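PDB 5XN9: secretory-abundant heat soluble protein 1 from Ramazzottius varieornatus, which acts as a secreted molecular shield when water is scarce, forming non-crystalline amorphous solids on drying that underlie desiccation tolerance, and probably binds lipid. Local coordinates for residues D16-F21 with G36-T41; N72-T77 with K85-E90; N80-K85 with P102-V107. All blocks are in the same frame, centred on the assembly; numbering follows the deposited sequence.

In the fold
All three contacts reach one antiparallel sheet, which closes up as a barrel of the fatty-acid-binding-protein type. Contact 1 joins segments 16-21 and 36-41, which flank the two helices between strands 10-19 and 42-48. Contact 2, in hairpin 75-79/82-91, lies on the other side of the chain's centre, its centre about 25 Å from that of contact 1. Contact 3 touches contact 2, sharing K85, and a probable hydrogen bond links T77 N to I84 O (2.9 Å); their centres are about 14 Å apart. The magnesium ion bound at H43 and Y134 lies about 7 Å from the F21 side chain, and the zinc ion at E98 and H109 about 9 Å from that of T89.

Contact 1 of 3, residues D16-F21 with G36-T41; sequences DRIENF and GGNHKT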
loop_
_atom_site.group_PDB
_atom_site.type_symbol
_atom_site.label_atom_id
_atom_site.label_comp_id
_atom_site.label_asym_id
_atom_site.label_seq_id
_atom_site.Cartn_x
_atom_site.Cartn_y
_atom_site.Cartn_z
ATOM N N ASP A 16 -0.583 11.509 -11.415
ATOM C CA ASP A 16 -1.736 11.348 -12.289
ATOM C C ASP A 16 -1.782 9.985 -12.963
ATOM O O ASP A 16 -2.807 9.646 -13.565
ATOM C CB ASP A 16 -1.742 12.437 -13.367
ATOM C CG ASP A 16 -2.052 13.808 -12.809
ATOM O OD1 ASP A 16 -2.467 13.887 -11.635
ATOM O OD2 ASP A 16 -1.892 14.803 -13.548
ATOM N N ARG A 17 -0.706 9.206 -12.882
ATOM C CA ARG A 17 -0.623 7.932 -13.583
ATOM C C ARG A 17 -1.271 6.839 -12.743
ATOM O O ARG A 17 -0.865 6.594 -11.599
ATOM C CB ARG A 17 0.833 7.596 -13.890
ATOM C CG ARG A 17 1.512 8.615 -14.794
ATOM C CD ARG A 17 3.020 8.557 -14.637
ATOM N NE ARG A 17 3.580 7.347 -15.227
ATOM C CZ ARG A 17 4.756 6.830 -14.890
ATOM N NH1 ARG A 17 5.191 5.727 -15.486
ATOM N NH2 ARG A 17 5.491 7.408 -13.949
ATOM N N ILE A 18 -2.280 6.187 -13.316
ATOM C CA ILE A 18 -3.036 5.153 -12.627
ATOM C C ILE A 18 -3.624 4.271 -13.718
ATOM O O ILE A 18 -3.888 4.735 -14.831
ATOM C CB ILE A 18 -4.120 5.800 -11.726
ATOM C CG1 ILE A 18 -4.827 4.762 -10.855
ATOM C CG2 ILE A 18 -5.107 6.613 -12.561
ATOM C CD1 ILE A 18 -5.577 5.390 -9.694
ATOM N N GLU A 19 -3.783 2.984 -13.419
ATOM C CA GLU A 19 -4.215 2.032 -14.436
ATOM C C GLU A 19 -5.113 0.981 -13.811
ATOM O O GLU A 19 -4.703 0.292 -12.872
ATOM C CB GLU A 19 -3.006 1.373 -15.096
ATOM C CG GLU A 19 -3.350 0.415 -16.215
ATOM C CD GLU A 19 -2.111 -0.188 -16.830
ATOM O OE1 GLU A 19 -1.508 0.457 -17.715
ATOM O OE2 GLU A 19 -1.724 -1.297 -16.400
ATOM N N ASN A 20 -6.335 0.875 -14.327
ATOM C CA ASN A 20 -7.274 -0.194 -13.993
ATOM C C ASN A 20 -7.683 -0.187 -12.524
ATOM O O ASN A 20 -8.106 -1.219 -11.986
ATOM C CB ASN A 20 -6.737 -1.572 -14.398
ATOM C CG ASN A 20 -7.843 -2.572 -14.657
ATOM O OD1 ASN A 20 -8.894 -2.219 -15.196
ATOM N ND2 ASN A 20 -7.614 -3.827 -14.276
ATOM N N PHE A 21 -7.566 0.961 -11.859
ATOM C CA PHE A 21 -7.794 0.987 -10.419
ATOM C C PHE A 21 -9.262 0.789 -10.069
ATOM O O PHE A 21 -9.571 0.200 -9.027
ATOM C CB PHE A 21 -7.262 2.287 -9.818
ATOM C CG PHE A 21 -7.036 2.219 -8.341
ATOM C CD1 PHE A 21 -5.957 1.523 -7.830
ATOM C CD2 PHE A 21 -7.897 2.856 -7.462
ATOM C CE1 PHE A 21 -5.738 1.454 -6.465
ATOM C CE2 PHE A 21 -7.689 2.793 -6.099
ATOM C CZ PHE A 21 -6.605 2.090 -5.597
ATOM N N GLY A 36 -13.172 4.991 -5.630
ATOM C CA GLY A 36 -12.594 5.084 -6.948
ATOM C C GLY A 36 -11.890 6.409 -7.162
ATOM O O GLY A 36 -11.652 7.192 -6.239
ATOM N N GLY A 37 -11.547 6.655 -8.415
ATOM C CA GLY A 37 -10.867 7.882 -8.749
ATOM C C GLY A 37 -9.396 7.831 -8.384
ATOM O O GLY A 37 -8.805 6.769 -8.150
ATOM N N ASN A 38 -8.795 9.019 -8.324
ATOM C CA ASN A 38 -7.365 9.156 -8.116
ATOM C C ASN A 38 -7.132 10.299 -7.126
ATOM O O ASN A 38 -6.675 11.382 -7.477
ATOM C CB ASN A 38 -6.639 9.394 -9.442
ATOM C CG ASN A 38 -5.135 9.456 -9.287
ATOM O OD1 ASN A 38 -4.593 9.108 -8.243
ATOM N ND2 ASN A 38 -4.452 9.899 -10.336
ATOM N N HIS A 39 -7.454 10.054 -5.861
ATOM C CA HIS A 39 -7.254 11.070 -4.839
ATOM C C HIS A 39 -5.822 11.034 -4.336
ATOM O O HIS A 39 -5.212 9.965 -4.227
ATOM C CB HIS A 39 -8.229 10.869 -3.684
ATOM C CG HIS A 39 -9.643 11.204 -4.038
ATOM N ND1 HIS A 39 -10.159 12.479 -3.923
ATOM C CD2 HIS A 39 -10.643 10.435 -4.531
ATOM C CE1 HIS A 39 -11.419 12.476 -4.319
ATOM N NE2 HIS A 39 -11.737 11.249 -4.696
ATOM N N LYS A 40 -5.288 12.216 -4.034
ATOM C CA LYS A 40 -3.907 12.346 -3.586
ATOM C C LYS A 40 -3.639 11.452 -2.382
ATOM O O LYS A 40 -4.325 11.537 -1.357
ATOM C CB LYS A 40 -3.635 13.811 -3.238
ATOM C CG LYS A 40 -2.229 14.101 -2.750
ATOM C CD LYS A 40 -1.183 13.744 -3.783
ATOM C CE LYS A 40 -1.306 14.589 -5.037
ATOM N NZ LYS A 40 -0.096 14.451 -5.896
ATOM N N THR A 41 -2.639 10.593 -2.522
ATOM C CA THR A 41 -2.330 9.561 -1.547
ATOM C C THR A 41 -0.843 9.617 -1.249
ATOM O O THR A 41 -0.027 9.805 -2.157
ATOM C CB THR A 41 -2.693 8.171 -2.112
ATOM O OG1 THR A 41 -4.097 8.137 -2.410
ATOM C CG2 THR A 41 -2.337 7.038 -1.134
#
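I18 and N38 meet because both first torsions send the chain away from the backbone N: CG1 of I18 is anti to it (chi1 -173°), and so is CG of N38 (chi1 -176°). With both CB atoms directed toward the opposite segment, the two side chains slide past each other in opposite directions. The delta methyl of I18 lies against the loop backbone, 3.8 Å from CD1 to G37 O, and also reaches the amide carbon of N38 (I18 CD1 to N38 CG 4.1 Å). On the other branch, I18 CG2 stands 4.0 Å from N38 ND2. A branched aliphatic chain suits this place, since one residue can cover both the peptide and the amide. F21, at the start of helix 21-27, adds a ring contact from CD2 to G37 O at 4.1 Å, and its side chain also touches A130 of strand 128-136. G37 has a positive phi of 78°, a conformation glycine adopts easily; it comes one residue beyond G36, the first to leave helical geometry after helix 32-35.

The amide of N38 is held from outside the two segments. Its OD1 accepts from R132 NH2 while ND2 donates to T15 O, so the two bonds together fix which end is oxygen and which nitrogen. N38 ND2 also lies 3.6 Å from D16 O, a contact rather than a bond. R132 serves the loop more widely, binding the carbonyl of H39 and, through NH1, T41 OG1, whose hydroxyl donates to H39 O at 2.8 Å.

Direct attraction between the segments is therefore mainly van der Waals packing. Much of the polar linkage comes through outside residues, among them T15, R132 and, for K40, E13, which tie the loop returning from the helices to strands 10-19 and 128-136 of the barrel.

Contact 2 of 3, residues N72-T77 with K85-E90; sequences NEEGTT and KYKYTE. With EDO (1,2-ethanediol), chain K.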
loop_
_atom_site.group_PDB
_atom_site.type_symbol
_atom_site.label_atom_id
_atom_site.label_comp_id
_atom_site.label_asym_id
_atom_site.label_seq_id
_atom_site.Cartn_x
_atom_site.Cartn_y
_atom_site.Cartn_z
ATOM N N ASN A 72 8.616 -10.364 7.218
ATOM C CA ASN A 72 8.379 -11.799 7.399
ATOM C C ASN A 72 7.504 -12.131 8.601
ATOM O O ASN A 72 7.355 -13.317 8.919
ATOM C CB ASN A 72 9.675 -12.614 7.509
ATOM C CG ASN A 72 10.629 -12.331 6.383
ATOM O OD1 ASN A 72 10.224 -12.238 5.234
ATOM N ND2 ASN A 72 11.908 -12.177 6.709
ATOM N N GLU A 73 6.924 -11.145 9.281
ATOM C CA GLU A 73 6.148 -11.394 10.494
ATOM C C GLU A 73 4.739 -10.867 10.304
ATOM O O GLU A 73 4.558 -9.729 9.867
ATOM C CB GLU A 73 6.800 -10.761 11.729
ATOM C CG GLU A 73 8.254 -11.193 11.935
ATOM C CD GLU A 73 8.806 -10.863 13.317
ATOM O OE1 GLU A 73 8.031 -10.416 14.192
ATOM O OE2 GLU A 73 10.026 -11.059 13.535
ATOM N N GLU A 74 3.748 -11.705 10.609
ATOM C CA GLU A 74 2.358 -11.303 10.469
ATOM C C GLU A 74 2.052 -10.111 11.365
ATOM O O GLU A 74 2.629 -9.944 12.443
ATOM C CB GLU A 74 1.437 -12.457 10.864
ATOM C CG GLU A 74 1.672 -13.723 10.084
ATOM C CD GLU A 74 0.857 -14.884 10.625
ATOM O OE1 GLU A 74 0.284 -14.750 11.727
ATOM O OE2 GLU A 74 0.791 -15.926 9.946
ATOM N N GLY A 75 1.132 -9.271 10.898
ATOM C CA GLY A 75 0.571 -8.228 11.724
ATOM C C GLY A 75 -0.894 -8.038 11.379
ATOM O O GLY A 75 -1.412 -8.647 10.440
ATOM N N THR A 76 -1.562 -7.205 12.168
ATOM C CA THR A 76 -2.970 -6.924 11.942
ATOM C C THR A 76 -3.234 -5.432 12.037
ATOM O O THR A 76 -2.581 -4.701 12.792
ATOM C CB THR A 76 -3.897 -7.647 12.934
ATOM O OG1 THR A 76 -3.612 -7.202 14.263
ATOM C CG2 THR A 76 -3.714 -9.157 12.848
ATOM N N THR A 77 -4.220 -4.992 11.265
ATOM C CA THR A 77 -4.736 -3.639 11.359
ATOM C C THR A 77 -6.246 -3.703 11.170
ATOM O O THR A 77 -6.829 -4.778 10.992
ATOM C CB THR A 77 -4.002 -2.696 10.388
ATOM O OG1 THR A 77 -4.383 -1.337 10.637
ATOM C CG2 THR A 77 -4.306 -3.045 8.953
ATOM N N LYS A 85 -5.331 -8.724 7.966
ATOM C CA LYS A 85 -4.076 -9.385 8.297
ATOM C C LYS A 85 -3.072 -9.115 7.187
ATOM O O LYS A 85 -3.425 -9.139 6.006
ATOM C CB LYS A 85 -4.272 -10.891 8.433
ATOM C CG LYS A 85 -5.266 -11.319 9.489
ATOM C CD LYS A 85 -5.240 -12.833 9.624
ATOM C CE LYS A 85 -6.587 -13.400 10.033
ATOM N NZ LYS A 85 -6.596 -14.891 9.985
ATOM N N TYR A 86 -1.824 -8.839 7.557
ATOM C CA TYR A 86 -0.818 -8.547 6.545
ATOM C C TYR A 86 0.504 -9.214 6.902
ATOM O O TYR A 86 0.801 -9.504 8.067
ATOM C CB TYR A 86 -0.591 -7.040 6.368
ATOM C CG TYR A 86 -0.194 -6.327 7.648
ATOM C CD1 TYR A 86 1.124 -6.306 8.082
ATOM C CD2 TYR A 86 -1.147 -5.679 8.422
ATOM C CE1 TYR A 86 1.482 -5.661 9.269
ATOM C CE2 TYR A 86 -0.806 -5.036 9.592
ATOM C CZ TYR A 86 0.508 -5.022 10.018
ATOM O OH TYR A 86 0.844 -4.374 11.193
ATOM N N LYS A 87 1.323 -9.410 5.873
ATOM C CA LYS A 87 2.715 -9.797 6.080
ATOM C C LYS A 87 3.525 -9.177 4.958
ATOM O O LYS A 87 3.251 -9.438 3.782
ATOM C CB LYS A 87 2.902 -11.316 6.087
ATOM C CG LYS A 87 4.352 -11.728 6.364
ATOM C CD LYS A 87 4.603 -13.205 6.108
ATOM C CE LYS A 87 3.758 -14.072 6.999
ATOM N NZ LYS A 87 4.242 -15.481 6.971
ATOM N N TYR A 88 4.500 -8.348 5.318
ATOM C CA TYR A 88 5.393 -7.741 4.343
ATOM C C TYR A 88 6.632 -8.610 4.198
ATOM O O TYR A 88 7.194 -9.067 5.200
ATOM C CB TYR A 88 5.850 -6.363 4.819
ATOM C CG TYR A 88 4.802 -5.276 4.803
ATOM C CD1 TYR A 88 3.851 -5.182 5.809
ATOM C CD2 TYR A 88 4.803 -4.303 3.808
ATOM C CE1 TYR A 88 2.908 -4.168 5.810
ATOM C CE2 TYR A 88 3.866 -3.289 3.801
ATOM C CZ TYR A 88 2.922 -3.231 4.802
ATOM O OH TYR A 88 2.005 -2.206 4.805
ATOM N N THR A 89 7.090 -8.772 2.956
ATOM C CA THR A 89 8.325 -9.478 2.648
ATOM C C THR A 89 9.083 -8.693 1.588
ATOM O O THR A 89 8.511 -7.855 0.881
ATOM C CB THR A 89 8.049 -10.891 2.128
ATOM O OG1 THR A 89 7.234 -10.794 0.954
ATOM C CG2 THR A 89 7.320 -11.718 3.177
ATOM N N GLU A 90 10.380 -8.956 1.491
ATOM C CA GLU A 90 11.199 -8.416 0.417
ATOM C C GLU A 90 11.315 -9.430 -0.708
ATOM O O GLU A 90 11.419 -10.635 -0.470
ATOM C CB GLU A 90 12.618 -8.126 0.903
ATOM C CG GLU A 90 12.722 -7.038 1.936
ATOM C CD GLU A 90 14.168 -6.771 2.318
ATOM O OE1 GLU A 90 14.735 -7.537 3.129
ATOM O OE2 GLU A 90 14.745 -5.805 1.784
HETATM C C1 EDO K . -1.857 -2.359 5.417
HETATM O O1 EDO K . -3.145 -2.321 4.791
HETATM C C2 EDO K . -1.084 -3.591 4.956
HETATM O O2 EDO K . -0.702 -3.453 3.581
HETATM O O HOH W 1 11.408 -10.589 3.781
HETATM O O HOH W 2 5.755 -15.520 9.488
HETATM O O HOH W 3 7.127 -15.531 6.437
HETATM O O HOH W 4 5.014 -7.881 8.066
#
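Y86 lies against G75 in the antiparallel hairpin of strands 75-79 and 82-91, part of a fatty-acid-binding-protein-like barrel. Their backbones hydrogen-bond, G75 N to Y86 O and Y86 N to G75 O. From CB, which faces C2 of an ethanediol probably from the crystallisation liquor, the chain turns at CG, set between the backbone N and carbonyl carbon (chi1 57°); CG faces that C2 and G75 O. The ring lies on the glycine backbone: Y86 CD2 is 3.6 Å from G75 O, and Y86 CE1 3.7 Å from G75 CA. That CA makes a CH-pi contact over the face, 3.9 Å from the Y86 ring centroid, and Y86 CZ lies 3.6 Å from G75 C. Lacking CB, G75 admits the ring this closely. Y86 CE2 approaches T76 N at 3.5 Å. It also meets CB of T77, whose side chain crosses the tyrosine at about a right angle. OH bonds to N68 O, so Y86 packs on edge strand 75-79 and reaches edge strand 63-69. K87 runs its long aliphatic chain past N72 and E74, while water joins its NZ to N72 O. N72 N donates to Y88 O at 2.8 Å, almost linearly (179°).

Contact 3 of 3, residues N80-K85 with P102-V107; sequences NNTEIK and PSRNKV
Apolar packing is led by K85 and P102. Rotation about the CG-CD bond of the lysine (chi3 -149°) bends the chain and places K85 CE 3.6 Å from P102 CG, so the methylene next to the ammonium group touches the pyrrolidine ring. Lysine suits such an exposed edge: its hydrocarbon part packs while the charged end can remain near solvent. Proline brings a compact apolar surface, and its ring restricts phi to a value (-63°) that fits the turn it begins.

Mixed contacts come mainly from T82, which uses its two branches separately. Its methyl, anti to the backbone N, meets the serine hydroxyl, with T82 CG2 and S103 OG 3.7 Å apart. Its hydroxyl faces the arginine instead, T82 OG1 lying 3.7 Å from R104 NH1, and the two side chains cross at about a right angle. The extended run of R104 from CG to NE carries the guanidinium across to the threonine. P102 CD lies 3.7 Å from E83 O.

Polar linkage passes through a water, which donates to E83 O at 2.7 Å and accepts from S103 N at 3.0 Å. It thus satisfies one acceptor and one donor of backbones too far apart to pair directly.

Within 102-107, N105 N makes a weak bond of 3.2 Å to P102 O. N105 and K106 both face V101 in a G1 beta bulge, N105 having the positive phi that asparagine tolerates well. A turn followed by a G1 bulge is a common way of closing a beta hairpin, here joining strands 94-101 and 106-114 beside the start of strand 82-91 at one end of the lipid-binding-type barrel.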
loop_
_atom_site.group_PDB
_atom_site.type_symbol
_atom_site.label_atom_id
_atom_site.label_comp_id
_atom_site.label_asym_id
_atom_site.label_seq_id
_atom_site.Cartn_x
_atom_site.Cartn_y
_atom_site.Cartn_z
ATOM N N ASN A 80 -12.183 0.692 9.482
ATOM C CA ASN A 80 -13.469 0.753 10.171
ATOM C C ASN A 80 -13.555 -0.405 11.162
ATOM O O ASN A 80 -12.851 -0.385 12.179
ATOM C CB ASN A 80 -14.623 0.828 9.175
ATOM C CG ASN A 80 -14.663 2.159 8.446
ATOM O OD1 ASN A 80 -14.485 2.224 7.229
ATOM N ND2 ASN A 80 -14.889 3.234 9.194
ATOM N N ASN A 81 -14.377 -1.422 10.889
ATOM C CA ASN A 81 -14.185 -2.697 11.591
ATOM C C ASN A 81 -14.206 -3.852 10.585
ATOM O O ASN A 81 -14.961 -4.819 10.701
ATOM C CB ASN A 81 -15.061 -2.908 12.840
ATOM C CG ASN A 81 -14.607 -4.109 13.715
ATOM O OD1 ASN A 81 -14.996 -4.224 14.874
ATOM N ND2 ASN A 81 -13.793 -5.001 13.148
ATOM N N THR A 82 -13.342 -3.735 9.589
ATOM C CA THR A 82 -12.886 -4.879 8.822
ATOM C C THR A 82 -11.472 -5.162 9.304
ATOM O O THR A 82 -10.602 -4.293 9.200
ATOM C CB THR A 82 -12.885 -4.551 7.329
ATOM O OG1 THR A 82 -14.205 -4.203 6.893
ATOM C CG2 THR A 82 -12.399 -5.743 6.536
ATOM N N GLU A 83 -11.255 -6.340 9.877
ATOM C CA GLU A 83 -9.913 -6.719 10.284
ATOM C C GLU A 83 -9.091 -7.085 9.057
ATOM O O GLU A 83 -9.583 -7.735 8.128
ATOM C CB GLU A 83 -9.942 -7.902 11.250
ATOM C CG GLU A 83 -8.571 -8.261 11.806
ATOM C CD GLU A 83 -8.467 -9.719 12.197
ATOM O OE1 GLU A 83 -9.127 -10.558 11.544
ATOM O OE2 GLU A 83 -7.728 -10.027 13.155
ATOM N N ILE A 84 -7.825 -6.679 9.065
ATOM C CA ILE A 84 -6.924 -6.878 7.942
ATOM C C ILE A 84 -5.662 -7.542 8.484
ATOM O O ILE A 84 -5.008 -6.993 9.378
ATOM C CB ILE A 84 -6.574 -5.537 7.272
ATOM C CG1 ILE A 84 -7.843 -4.776 6.867
ATOM C CG2 ILE A 84 -5.638 -5.747 6.103
ATOM C CD1 ILE A 84 -8.736 -5.531 5.937
ATOM N N LYS A 85 -5.331 -8.724 7.966
ATOM C CA LYS A 85 -4.076 -9.385 8.297
ATOM C C LYS A 85 -3.072 -9.115 7.187
ATOM O O LYS A 85 -3.425 -9.139 6.006
ATOM C CB LYS A 85 -4.272 -10.891 8.433
ATOM C CG LYS A 85 -5.266 -11.319 9.489
ATOM C CD LYS A 85 -5.240 -12.833 9.624
ATOM C CE LYS A 85 -6.587 -13.400 10.033
ATOM N NZ LYS A 85 -6.596 -14.891 9.985
ATOM N N PRO A 102 -10.338 -11.557 6.075
ATOM C CA PRO A 102 -11.085 -12.808 6.299
ATOM C C PRO A 102 -12.589 -12.643 6.252
ATOM O O PRO A 102 -13.293 -13.559 5.809
ATOM C CB PRO A 102 -10.598 -13.257 7.684
ATOM C CG PRO A 102 -9.278 -12.603 7.847
ATOM C CD PRO A 102 -9.369 -11.290 7.151
ATOM N N SER A 103 -13.107 -11.502 6.712
ATOM C CA SER A 103 -14.552 -11.306 6.727
ATOM C C SER A 103 -15.138 -11.343 5.323
ATOM O O SER A 103 -16.307 -11.705 5.145
ATOM C CB SER A 103 -14.893 -9.988 7.424
ATOM O OG SER A 103 -14.335 -8.876 6.737
ATOM N N ARG A 104 -14.339 -11.005 4.313
ATOM C CA ARG A 104 -14.804 -10.935 2.937
ATOM C C ARG A 104 -14.210 -12.026 2.062
ATOM O O ARG A 104 -14.447 -12.035 0.850
ATOM C CB ARG A 104 -14.480 -9.567 2.352
ATOM C CG ARG A 104 -14.848 -8.449 3.285
ATOM C CD ARG A 104 -15.117 -7.179 2.541
ATOM N NE ARG A 104 -15.581 -6.146 3.454
ATOM C CZ ARG A 104 -16.058 -4.974 3.065
ATOM N NH1 ARG A 104 -16.448 -4.088 3.971
ATOM N NH2 ARG A 104 -16.140 -4.691 1.771
ATOM N N ASN A 105 -13.445 -12.942 2.645
ATOM C CA ASN A 105 -12.783 -13.999 1.887
ATOM C C ASN A 105 -11.979 -13.430 0.715
ATOM O O ASN A 105 -12.075 -13.892 -0.426
ATOM C CB ASN A 105 -13.782 -15.065 1.426
ATOM C CG ASN A 105 -13.098 -16.322 0.939
ATOM O OD1 ASN A 105 -12.033 -16.686 1.438
ATOM N ND2 ASN A 105 -13.693 -16.986 -0.047
ATOM N N LYS A 106 -11.190 -12.395 0.998
ATOM C CA LYS A 106 -10.330 -11.790 -0.009
ATOM C C LYS A 106 -8.866 -11.922 0.390
ATOM O O LYS A 106 -8.509 -11.820 1.574
ATOM C CB LYS A 106 -10.669 -10.309 -0.245
ATOM C CG LYS A 106 -12.037 -10.034 -0.881
ATOM C CD LYS A 106 -12.053 -10.343 -2.382
ATOM C CE LYS A 106 -13.418 -10.066 -3.015
ATOM N NZ LYS A 106 -14.345 -11.210 -2.837
ATOM N N VAL A 107 -8.029 -12.163 -0.615
ATOM C CA VAL A 107 -6.579 -12.117 -0.492
ATOM C C VAL A 107 -6.083 -11.077 -1.483
ATOM O O VAL A 107 -6.433 -11.131 -2.668
ATOM C CB VAL A 107 -5.953 -13.496 -0.785
ATOM C CG1 VAL A 107 -4.424 -13.422 -0.739
ATOM C CG2 VAL A 107 -6.483 -14.523 0.193
HETATM O O HOH W 5 -11.829 -9.217 8.083
#